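Local coordinates for protein N-isopropylammelide isopropylaminohydrolase (PDB 6NBO) that belongs to the amidohydrolase family, enzymes built on a TIM barrel, and binds two zinc ions at the C-terminal ends of the barrel strands, at residues A[134-137]-A[138-142]; A[65-68]-A[69-72]; A[34-38]-A[39-43]; A[316-319]-A[320-323]. All blocks are in the same frame, centred on the assembly; numbering follows the deposited sequence.

Contact 1: A[134-137]-A[138-142]; sequences GLRH and LHRVL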
loop_
_atom_site.group_PDB
_atom_site.type_symbol
_atom_site.label_atom_id
_atom_site.label_comp_id
_atom_site.label_asym_id
_atom_site.label_seq_id
_atom_site.Cartn_x
_atom_site.Cartn_y
_atom_site.Cartn_z
ATOM N N GLY A 134 9.409 -21.913 -1.012
ATOM C CA GLY A 134 9.336 -21.930 0.438
ATOM C C GLY A 134 9.198 -20.519 0.975
ATOM O O GLY A 134 8.498 -19.673 0.406
ATOM N N LEU A 135 9.867 -20.256 2.091
ATOM C CA LEU A 135 9.876 -18.923 2.683
ATOM C C LEU A 135 11.041 -18.061 2.192
ATOM O O LEU A 135 11.349 -17.043 2.818
ATOM C CB LEU A 135 9.926 -19.029 4.213
ATOM C CG LEU A 135 8.813 -19.848 4.884
ATOM C CD1 LEU A 135 8.916 -19.774 6.412
ATOM C CD2 LEU A 135 7.437 -19.405 4.407
ATOM N N ARG A 136 11.700 -18.441 1.093
ATOM C CA ARG A 136 12.908 -17.715 0.701
ATOM C C ARG A 136 12.612 -16.253 0.386
ATOM O O ARG A 136 13.367 -15.363 0.794
ATOM C CB ARG A 136 13.594 -18.384 -0.490
ATOM C CG ARG A 136 14.733 -17.516 -1.018
ATOM C CD ARG A 136 15.780 -18.297 -1.763
ATOM N NE ARG A 136 15.230 -19.327 -2.635
ATOM C CZ ARG A 136 14.622 -19.095 -3.795
ATOM N NH1 ARG A 136 14.186 -20.119 -4.523
ATOM N NH2 ARG A 136 14.440 -17.850 -4.222
ATOM N N HIS A 137 11.534 -15.981 -0.359
ATOM C CA HIS A 137 11.201 -14.588 -0.652
ATOM C C HIS A 137 10.826 -13.841 0.620
ATOM O O HIS A 137 11.211 -12.681 0.804
ATOM C CB HIS A 137 10.051 -14.500 -1.661
ATOM C CG HIS A 137 10.272 -15.290 -2.915
ATOM N ND1 HIS A 137 11.398 -15.155 -3.699
ATOM C CD2 HIS A 137 9.500 -16.222 -3.527
ATOM C CE1 HIS A 137 11.313 -15.973 -4.735
ATOM N NE2 HIS A 137 10.171 -16.631 -4.653
ATOM N N LEU A 138 10.053 -14.483 1.497
ATOM C CA LEU A 138 9.710 -13.869 2.776
ATOM C C LEU A 138 10.960 -13.489 3.561
ATOM O O LEU A 138 11.073 -12.362 4.060
ATOM C CB LEU A 138 8.834 -14.822 3.588
ATOM C CG LEU A 138 8.477 -14.286 4.971
ATOM C CD1 LEU A 138 7.677 -12.981 4.829
ATOM C CD2 LEU A 138 7.699 -15.342 5.768
ATOM N N HIS A 139 11.910 -14.418 3.690
ATOM C CA HIS A 139 13.123 -14.127 4.453
ATOM C C HIS A 139 13.886 -12.942 3.868
ATOM O O HIS A 139 14.439 -12.126 4.614
ATOM C CB HIS A 139 14.027 -15.363 4.519
ATOM C CG HIS A 139 13.511 -16.444 5.424
ATOM N ND1 HIS A 139 12.993 -16.186 6.675
ATOM C CD2 HIS A 139 13.431 -17.787 5.256
ATOM C CE1 HIS A 139 12.605 -17.320 7.235
ATOM N NE2 HIS A 139 12.863 -18.305 6.396
ATOM N N ARG A 140 13.934 -12.827 2.534
ATOM C CA ARG A 140 14.636 -11.694 1.929
ATOM C C ARG A 140 13.936 -10.372 2.231
ATOM O O ARG A 140 14.594 -9.367 2.530
ATOM C CB ARG A 140 14.773 -11.893 0.418
ATOM C CG ARG A 140 15.558 -13.150 -0.002
ATOM C CD ARG A 140 17.034 -13.105 0.400
ATOM N NE ARG A 140 17.253 -13.297 1.834
ATOM C CZ ARG A 140 17.394 -14.477 2.432
ATOM N NH1 ARG A 140 17.584 -14.531 3.747
ATOM N NH2 ARG A 140 17.342 -15.600 1.723
ATOM N N VAL A 141 12.605 -10.346 2.151
ATOM C CA VAL A 141 11.889 -9.115 2.472
ATOM C C VAL A 141 11.968 -8.817 3.963
ATOM O O VAL A 141 12.059 -7.646 4.361
ATOM C CB VAL A 141 10.432 -9.208 1.975
ATOM C CG1 VAL A 141 9.642 -7.960 2.386
ATOM C CG2 VAL A 141 10.424 -9.369 0.453
ATOM N N LEU A 142 11.963 -9.851 4.818
ATOM C CA LEU A 142 12.159 -9.605 6.251
ATOM C C LEU A 142 13.521 -8.977 6.529
ATOM O O LEU A 142 13.642 -8.113 7.408
ATOM C CB LEU A 142 11.997 -10.899 7.052
ATOM C CG LEU A 142 10.585 -11.482 7.137
ATOM C CD1 LEU A 142 10.642 -12.886 7.701
ATOM C CD2 LEU A 142 9.655 -10.608 7.979
HETATM O O HOH W 1 8.713 -16.909 0.280
#
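L135 O receives H139 N at 2.8 Å in a nearly straight bond (167° at the hydrogen), the first of three i to i+4 bonds that also join R136 O to R140 N and H137 O to V141 N, and so start a regular helix. L135 stands at the N-cap. Its side chain has no polar atom to offer the first turn, and water 1 does part of that work: it accepts from L138 N at 3.0 Å and donates to G134 O at 2.8 Å. The ring of H139 lies back across the same L135 carbonyl group. With CG beside its own backbone N (chi1 -73°), the ring leans toward the helix start, bringing H139 CD2 to 3.3 Å from L135 O and H139 NE2 to 3.7 Å from L135 CB. R140 CG, turned beside its own N, rests 3.2 Å from R136 O. The chain then bends twice, and H139 CB lies over the rim of one face of the guanidinium, while NH1 forms a salt bridge with D143. L135 and L138 bring their CD2 atoms to 4.3 Å and both reach A177 of helix 170-180. H137 and V141 face V127 of strand 120-128, and V141 CG2 touches H137 O. L138, V141 and H137 are thus buried against the barrel, R136 and H139 are exposed, and L135 and R140 lie between. Water supplies L138 N and backbone N-H groups the three carbonyls, and the apolar side chains mainly seat the helix on the barrel wall.

Contact 2: A[65-68]-A[69-72]; sequences HTHL and DKTH. With ZN (zinc ion), chain B.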
loop_
_atom_site.group_PDB
_atom_site.type_symbol
_atom_site.label_atom_id
_atom_site.label_comp_id
_atom_site.label_asym_id
_atom_site.label_seq_id
_atom_site.Cartn_x
_atom_site.Cartn_y
_atom_site.Cartn_z
ATOM N N HIS A 65 -0.213 -1.346 -1.632
ATOM C CA HIS A 65 -0.215 -2.637 -2.324
ATOM C C HIS A 65 0.915 -2.661 -3.340
ATOM O O HIS A 65 0.795 -2.086 -4.424
ATOM C CB HIS A 65 -1.548 -2.907 -3.031
ATOM C CG HIS A 65 -1.664 -4.266 -3.676
ATOM N ND1 HIS A 65 -2.643 -5.173 -3.331
ATOM C CD2 HIS A 65 -0.965 -4.842 -4.688
ATOM C CE1 HIS A 65 -2.536 -6.253 -4.089
ATOM N NE2 HIS A 65 -1.516 -6.082 -4.912
ATOM N N THR A 66 2.011 -3.328 -3.014
ATOM C CA THR A 66 3.018 -3.602 -4.026
ATOM C C THR A 66 3.553 -5.011 -3.786
ATOM O O THR A 66 3.048 -5.753 -2.931
ATOM C CB THR A 66 4.111 -2.524 -4.020
ATOM O OG1 THR A 66 4.926 -2.684 -5.193
ATOM C CG2 THR A 66 4.997 -2.623 -2.760
ATOM N N HIS A 67 4.586 -5.383 -4.565
ATOM C CA HIS A 67 5.179 -6.720 -4.543
ATOM C C HIS A 67 6.694 -6.490 -4.554
ATOM O O HIS A 67 7.336 -6.612 -5.597
ATOM C CB HIS A 67 4.717 -7.576 -5.733
ATOM C CG HIS A 67 3.256 -7.919 -5.718
ATOM N ND1 HIS A 67 2.773 -9.080 -5.160
ATOM C CD2 HIS A 67 2.174 -7.250 -6.189
ATOM C CE1 HIS A 67 1.459 -9.125 -5.303
ATOM N NE2 HIS A 67 1.068 -8.018 -5.909
ATOM N N LEU A 68 7.254 -6.155 -3.380
ATOM C CA LEU A 68 8.664 -5.774 -3.308
ATOM C C LEU A 68 9.576 -6.938 -3.661
ATOM O O LEU A 68 10.711 -6.723 -4.108
ATOM C CB LEU A 68 9.034 -5.260 -1.911
ATOM C CG LEU A 68 8.435 -3.957 -1.368
ATOM C CD1 LEU A 68 8.894 -3.717 0.061
ATOM C CD2 LEU A 68 8.772 -2.777 -2.257
ATOM N N ASP A 69 9.114 -8.171 -3.443
ATOM C CA ASP A 69 9.963 -9.322 -3.723
ATOM C C ASP A 69 10.169 -9.523 -5.221
ATOM O O ASP A 69 11.181 -10.102 -5.624
ATOM C CB ASP A 69 9.378 -10.591 -3.081
ATOM C CG ASP A 69 7.964 -10.932 -3.581
ATOM O OD1 ASP A 69 7.147 -10.003 -3.799
ATOM O OD2 ASP A 69 7.672 -12.140 -3.737
ATOM N N LYS A 70 9.233 -9.059 -6.055
ATOM C CA LYS A 70 9.246 -9.363 -7.485
ATOM C C LYS A 70 10.014 -8.344 -8.317
ATOM O O LYS A 70 10.340 -8.635 -9.476
ATOM C CB LYS A 70 7.821 -9.403 -8.056
ATOM C CG LYS A 70 6.850 -10.464 -7.542
ATOM C CD LYS A 70 5.490 -10.207 -8.214
ATOM C CE LYS A 70 4.344 -11.022 -7.620
ATOM N NZ LYS A 70 4.395 -12.466 -7.987
ATOM N N THR A 71 10.256 -7.153 -7.772
ATOM C CA THR A 71 10.710 -6.017 -8.565
ATOM C C THR A 71 12.108 -6.244 -9.114
ATOM O O THR A 71 12.947 -6.902 -8.491
ATOM C CB THR A 71 10.704 -4.730 -7.731
ATOM O OG1 THR A 71 11.024 -3.618 -8.575
ATOM C CG2 THR A 71 11.721 -4.802 -6.591
ATOM N N HIS A 72 12.347 -5.694 -10.308
ATOM C CA HIS A 72 13.685 -5.606 -10.879
ATOM C C HIS A 72 14.282 -4.212 -10.715
ATOM O O HIS A 72 15.218 -3.848 -11.440
ATOM C CB HIS A 72 13.665 -6.010 -12.353
ATOM C CG HIS A 72 13.354 -7.458 -12.571
ATOM N ND1 HIS A 72 13.863 -8.178 -13.631
ATOM C CD2 HIS A 72 12.589 -8.324 -11.861
ATOM C CE1 HIS A 72 13.422 -9.423 -13.568
ATOM N NE2 HIS A 72 12.645 -9.538 -12.505
HETATM ZN ZN ZN B . -1.060 -7.442 -6.399
HETATM O O HOH W 2 4.512 -10.890 -4.236
#
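H67 is held at both nitrogens of its ring, by zinc on one side and by a water shared with D69 on the other. H67 NE2 binds the zinc ion at 2.3 Å, and H67 ND1 gives its N-H to water 2 at 2.7 Å, the water lying in the plane of the ring. Water 2 in turn donates to D69 OD1 at 2.8 Å, so the carboxylate acts as a second-shell group that helps fix the rotation of the ring. D69 can do this because its CG sits between its own N and carbonyl carbon (chi1 60°), folding OD1 back over the H67 backbone. Its OD2 forms a salt bridge with R97, and D128 is a further polar partner of the D69 side chain. K70 runs alongside H67, pointing the same way: its CD packs on H67 CB, and its CE comes to 3.5 Å from H67 ND1. The long chain bends only at its last torsion, carrying NZ on to E93, D128 and Q161, a polar setting well suited to a buried lysine. The backbone makes this proximity possible, since K70 N bonds to H67 O at 3.1 Å, from well above the carbonyl plane, and closes a beta turn. Next along the chain, T71 CG2 rests 3.3 Å from L68 O, and L68 buries itself against helix 104-117. H65 NE2 binds the same zinc ion at 2.1 Å, and H218 and D304 complete the site. This is the HxH metal motif at the end of the first barrel strand, characteristic of the amidohydrolase active site.

Contact 3: A[34-38]-A[39-43]; sequences IARTG and PSLDA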
loop_
_atom_site.group_PDB
_atom_site.type_symbol
_atom_site.label_atom_id
_atom_site.label_comp_id
_atom_site.label_asym_id
_atom_site.label_seq_id
_atom_site.Cartn_x
_atom_site.Cartn_y
_atom_site.Cartn_z
ATOM N N ILE A 34 5.460 14.166 16.207
ATOM C CA ILE A 34 5.153 15.583 16.100
ATOM C C ILE A 34 4.766 16.094 17.479
ATOM O O ILE A 34 3.885 15.529 18.139
ATOM C CB ILE A 34 4.041 15.821 15.073
ATOM C CG1 ILE A 34 4.538 15.370 13.691
ATOM C CG2 ILE A 34 3.631 17.281 15.074
ATOM C CD1 ILE A 34 3.659 15.769 12.565
ATOM N N ALA A 35 5.445 17.142 17.936
ATOM C CA ALA A 35 5.216 17.650 19.288
ATOM C C ALA A 35 4.235 18.810 19.322
ATOM O O ALA A 35 3.435 18.924 20.258
ATOM C CB ALA A 35 6.546 18.093 19.905
ATOM N N ARG A 36 4.280 19.667 18.311
ATOM C CA ARG A 36 3.537 20.916 18.311
ATOM C C ARG A 36 3.371 21.369 16.870
ATOM O O ARG A 36 4.282 21.200 16.059
ATOM C CB ARG A 36 4.290 21.975 19.129
ATOM C CG ARG A 36 3.452 22.794 20.049
ATOM C CD ARG A 36 4.277 23.928 20.675
ATOM N NE ARG A 36 3.408 25.062 20.961
ATOM C CZ ARG A 36 3.832 26.283 21.259
ATOM N NH1 ARG A 36 5.135 26.539 21.334
ATOM N NH2 ARG A 36 2.945 27.243 21.494
ATOM N N THR A 37 2.202 21.925 16.550
ATOM C CA THR A 37 1.981 22.587 15.269
ATOM C C THR A 37 1.309 23.929 15.515
ATOM O O THR A 37 0.507 24.079 16.442
ATOM C CB THR A 37 1.093 21.761 14.318
ATOM O OG1 THR A 37 -0.168 21.521 14.956
ATOM C CG2 THR A 37 1.756 20.445 13.983
ATOM N N GLY A 38 1.635 24.903 14.672
ATOM C CA GLY A 38 1.048 26.216 14.805
ATOM C C GLY A 38 1.946 27.307 14.264
ATOM O O GLY A 38 3.092 27.067 13.872
ATOM N N PRO A 39 1.439 28.536 14.237
ATOM C CA PRO A 39 2.215 29.641 13.664
ATOM C C PRO A 39 3.316 30.112 14.603
ATOM O O PRO A 39 3.114 30.255 15.812
ATOM C CB PRO A 39 1.162 30.734 13.466
ATOM C CG PRO A 39 0.206 30.502 14.605
ATOM C CD PRO A 39 0.145 28.990 14.776
ATOM N N SER A 40 4.490 30.365 14.030
ATOM C CA SER A 40 5.596 31.009 14.740
ATOM C C SER A 40 5.882 30.333 16.081
ATOM O O SER A 40 5.892 30.969 17.135
ATOM C CB SER A 40 5.319 32.500 14.944
ATOM O OG SER A 40 5.212 33.160 13.699
ATOM N N LEU A 41 6.122 29.024 16.028
ATOM C CA LEU A 41 6.406 28.268 17.245
ATOM C C LEU A 41 7.737 28.690 17.860
ATOM O O LEU A 41 8.688 29.038 17.156
ATOM C CB LEU A 41 6.442 26.768 16.943
ATOM C CG LEU A 41 5.157 26.126 16.429
ATOM C CD1 LEU A 41 5.307 24.603 16.289
ATOM C CD2 LEU A 41 4.004 26.483 17.353
ATOM N N ASP A 42 7.802 28.646 19.193
ATOM C CA ASP A 42 9.067 28.840 19.887
ATOM C C ASP A 42 9.971 27.634 19.674
ATOM O O ASP A 42 9.513 26.498 19.533
ATOM C CB ASP A 42 8.840 29.049 21.386
ATOM C CG ASP A 42 7.637 29.911 21.673
ATOM O OD1 ASP A 42 7.760 31.151 21.562
ATOM O OD2 ASP A 42 6.558 29.342 21.969
ATOM N N ALA A 43 11.268 27.894 19.652
ATOM C CA ALA A 43 12.254 26.844 19.457
ATOM C C ALA A 43 12.741 26.357 20.813
ATOM O O ALA A 43 13.248 27.164 21.597
ATOM C CB ALA A 43 13.427 27.360 18.638
HETATM O O HOH W 3 7.365 25.278 20.519
HETATM O O HOH W 4 3.210 29.945 22.071
#
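R36 reaches across to L41 and D42 with a long side chain, almost fully extended beyond CG. Its CB begins the contact, 4.0 Å from L41 CD1. Farther out, the two side chains slide past each other in opposite directions: R36 CD is 4.2 Å from L41 CD2, R36 NE comes next beside that methyl at 3.9 Å, and the methyl then sits over the centre of one guanidinium face, 3.9 Å from R36 CZ. Leucine suits this place because one branch can touch the backbone at R36 O while the other backs the flat cation. At the tip, NH1 donates to D42 OD2 at 3.2 Å in a nearly straight salt bridge (168°). The oxygen lies in the guanidinium plane and is approached on its anti side. NH1 also gives to water 3 at 2.7 Å, and that water donates to D42 O. NH2 gives to water 4, whose bond onward to D42 OD2 is weak. Two waters thus flank the ion pair on this exposed surface. G38, with phi 153° and psi 174°, takes a conformation that crowds any CB, and its carbonyl oxygen meets L41 CG at 3.4 Å as the chain turns at P39. L41 N is anchored by D26 OD2. A35 and R36 together face L28 in a classic beta bulge, and the turn leaves edge strand 33-38 to pack L41 on L28 of its neighbour, strand 25-30.

Contact 4: A[316-319]-A[320-323]; sequences PDML and ERAM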
loop_
_atom_site.group_PDB
_atom_site.type_symbol
_atom_site.label_atom_id
_atom_site.label_comp_id
_atom_site.label_asym_id
_atom_site.label_seq_id
_atom_site.Cartn_x
_atom_site.Cartn_y
_atom_site.Cartn_z
ATOM N N PRO A 316 8.103 4.328 -7.535
ATOM C CA PRO A 316 8.139 4.626 -6.091
ATOM C C PRO A 316 7.511 5.962 -5.726
ATOM O O PRO A 316 7.516 6.318 -4.546
ATOM C CB PRO A 316 9.646 4.625 -5.771
ATOM C CG PRO A 316 10.312 4.949 -7.060
ATOM C CD PRO A 316 9.432 4.399 -8.166
ATOM N N ASP A 317 6.989 6.719 -6.690
ATOM C CA ASP A 317 6.359 8.013 -6.418
ATOM C C ASP A 317 4.860 7.795 -6.198
ATOM O O ASP A 317 4.103 7.638 -7.157
ATOM C CB ASP A 317 6.622 8.971 -7.582
ATOM C CG ASP A 317 6.166 10.380 -7.284
ATOM O OD1 ASP A 317 5.392 10.552 -6.327
ATOM O OD2 ASP A 317 6.578 11.320 -7.986
ATOM N N MET A 318 4.409 7.810 -4.932
ATOM C CA MET A 318 2.987 7.592 -4.684
ATOM C C MET A 318 2.138 8.779 -5.104
ATOM O O MET A 318 0.927 8.615 -5.284
ATOM C CB MET A 318 2.716 7.262 -3.213
ATOM C CG MET A 318 3.233 5.874 -2.783
ATOM S SD MET A 318 2.736 4.552 -3.906
ATOM C CE MET A 318 0.954 4.558 -3.654
ATOM N N LEU A 319 2.730 9.965 -5.267
ATOM C CA LEU A 319 1.965 11.056 -5.867
ATOM C C LEU A 319 1.590 10.708 -7.298
ATOM O O LEU A 319 0.491 11.036 -7.760
ATOM C CB LEU A 319 2.754 12.371 -5.824
ATOM C CG LEU A 319 2.964 13.013 -4.450
ATOM C CD1 LEU A 319 3.614 14.399 -4.579
ATOM C CD2 LEU A 319 1.624 13.091 -3.699
ATOM N N GLU A 320 2.490 10.028 -8.019
ATOM C CA GLU A 320 2.157 9.607 -9.374
ATOM C C GLU A 320 1.032 8.582 -9.368
ATOM O O GLU A 320 0.173 8.587 -10.260
ATOM C CB GLU A 320 3.389 9.041 -10.078
ATOM C CG GLU A 320 3.113 8.673 -11.525
ATOM C CD GLU A 320 4.390 8.562 -12.315
ATOM O OE1 GLU A 320 4.839 7.426 -12.557
ATOM O OE2 GLU A 320 4.961 9.617 -12.660
ATOM N N ARG A 321 1.024 7.677 -8.386
ATOM C CA ARG A 321 -0.075 6.716 -8.323
ATOM C C ARG A 321 -1.396 7.420 -8.036
ATOM O O ARG A 321 -2.440 7.065 -8.603
ATOM C CB ARG A 321 0.217 5.649 -7.265
ATOM C CG ARG A 321 -0.821 4.520 -7.205
ATOM C CD ARG A 321 -1.056 3.878 -8.561
ATOM N NE ARG A 321 0.180 3.573 -9.291
ATOM C CZ ARG A 321 0.217 2.862 -10.416
ATOM N NH1 ARG A 321 -0.902 2.363 -10.925
ATOM N NH2 ARG A 321 1.367 2.643 -11.030
ATOM N N ALA A 322 -1.367 8.433 -7.174
ATOM C CA ALA A 322 -2.565 9.229 -6.935
ATOM C C ALA A 322 -3.041 9.876 -8.220
ATOM O O ALA A 322 -4.243 9.868 -8.523
ATOM C CB ALA A 322 -2.288 10.299 -5.878
ATOM N N MET A 323 -2.107 10.434 -8.996
ATOM C CA MET A 323 -2.464 11.005 -10.289
ATOM C C MET A 323 -3.113 9.965 -11.193
ATOM O O MET A 323 -4.098 10.258 -11.880
ATOM C CB MET A 323 -1.222 11.585 -10.976
ATOM C CG MET A 323 -1.541 12.344 -12.264
ATOM S SD MET A 323 -0.065 12.678 -13.234
ATOM C CE MET A 323 0.301 11.034 -13.862
HETATM O O HOH W 5 7.198 11.079 -10.538
#
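D317 and E320 meet at the start of helix 318-328, where D317 is the N-cap. D317 OD1 accepts from L319 N at 2.9 Å and from E320 N at 3.4 Å, both weak bonds that together cap the first turn. Its CG, anti to the backbone N (chi1 -172°), sets the carboxylate over these amides. D317 O adds weak bonds from E320 N and R321 N, and regular helical bonds follow, such as M323 N to L319 O at 2.9 Å. Aspartate is well matched to this cap: it is short, and its negative charge probably also suits the helix N terminus. On the other flank, M318 bends twice so that its CE touches R321 CB at 3.8 Å. Water 5 donates to D317 OD2 at 2.6 Å and, weakly, to E320 OE2. Farther out, R385 pairs with D317 OD1 and R382 with E320 OE2, which probably eases the like charges of the two acids. R321 runs its guanidinium toward T279 and N303, with weak bonds to T279 O and N303 OD1, while M318 and L319 pack on L61 of strand 56-66. The arrangement is an aspartate N-cap on a helix that follows the last barrel strand of the TIM-barrel fold.

How the contacts relate
Each contact is a local turn or helix start, so none closes a long loop; they follow one another in series, without nesting or crossing. Contact 3 comes first, at the edge of the small sheet beside the barrel, its nearest atoms about 23 Å from contact 2. Contact 2 then ends the first barrel strand at the zinc site. Contact 1 starts helix 136-147 on the barrel's outside and touches contact 2 directly, V141 CG2 packing on D69 CB at 3.9 Å. Contact 4, at the start of helix 318-328 after the last barrel strand, lies about 6 Å from contact 2 at the nearest atoms, its side chains resting on strand 56-66. Contacts 1, 2 and 4 belong to the amidohydrolase barrel.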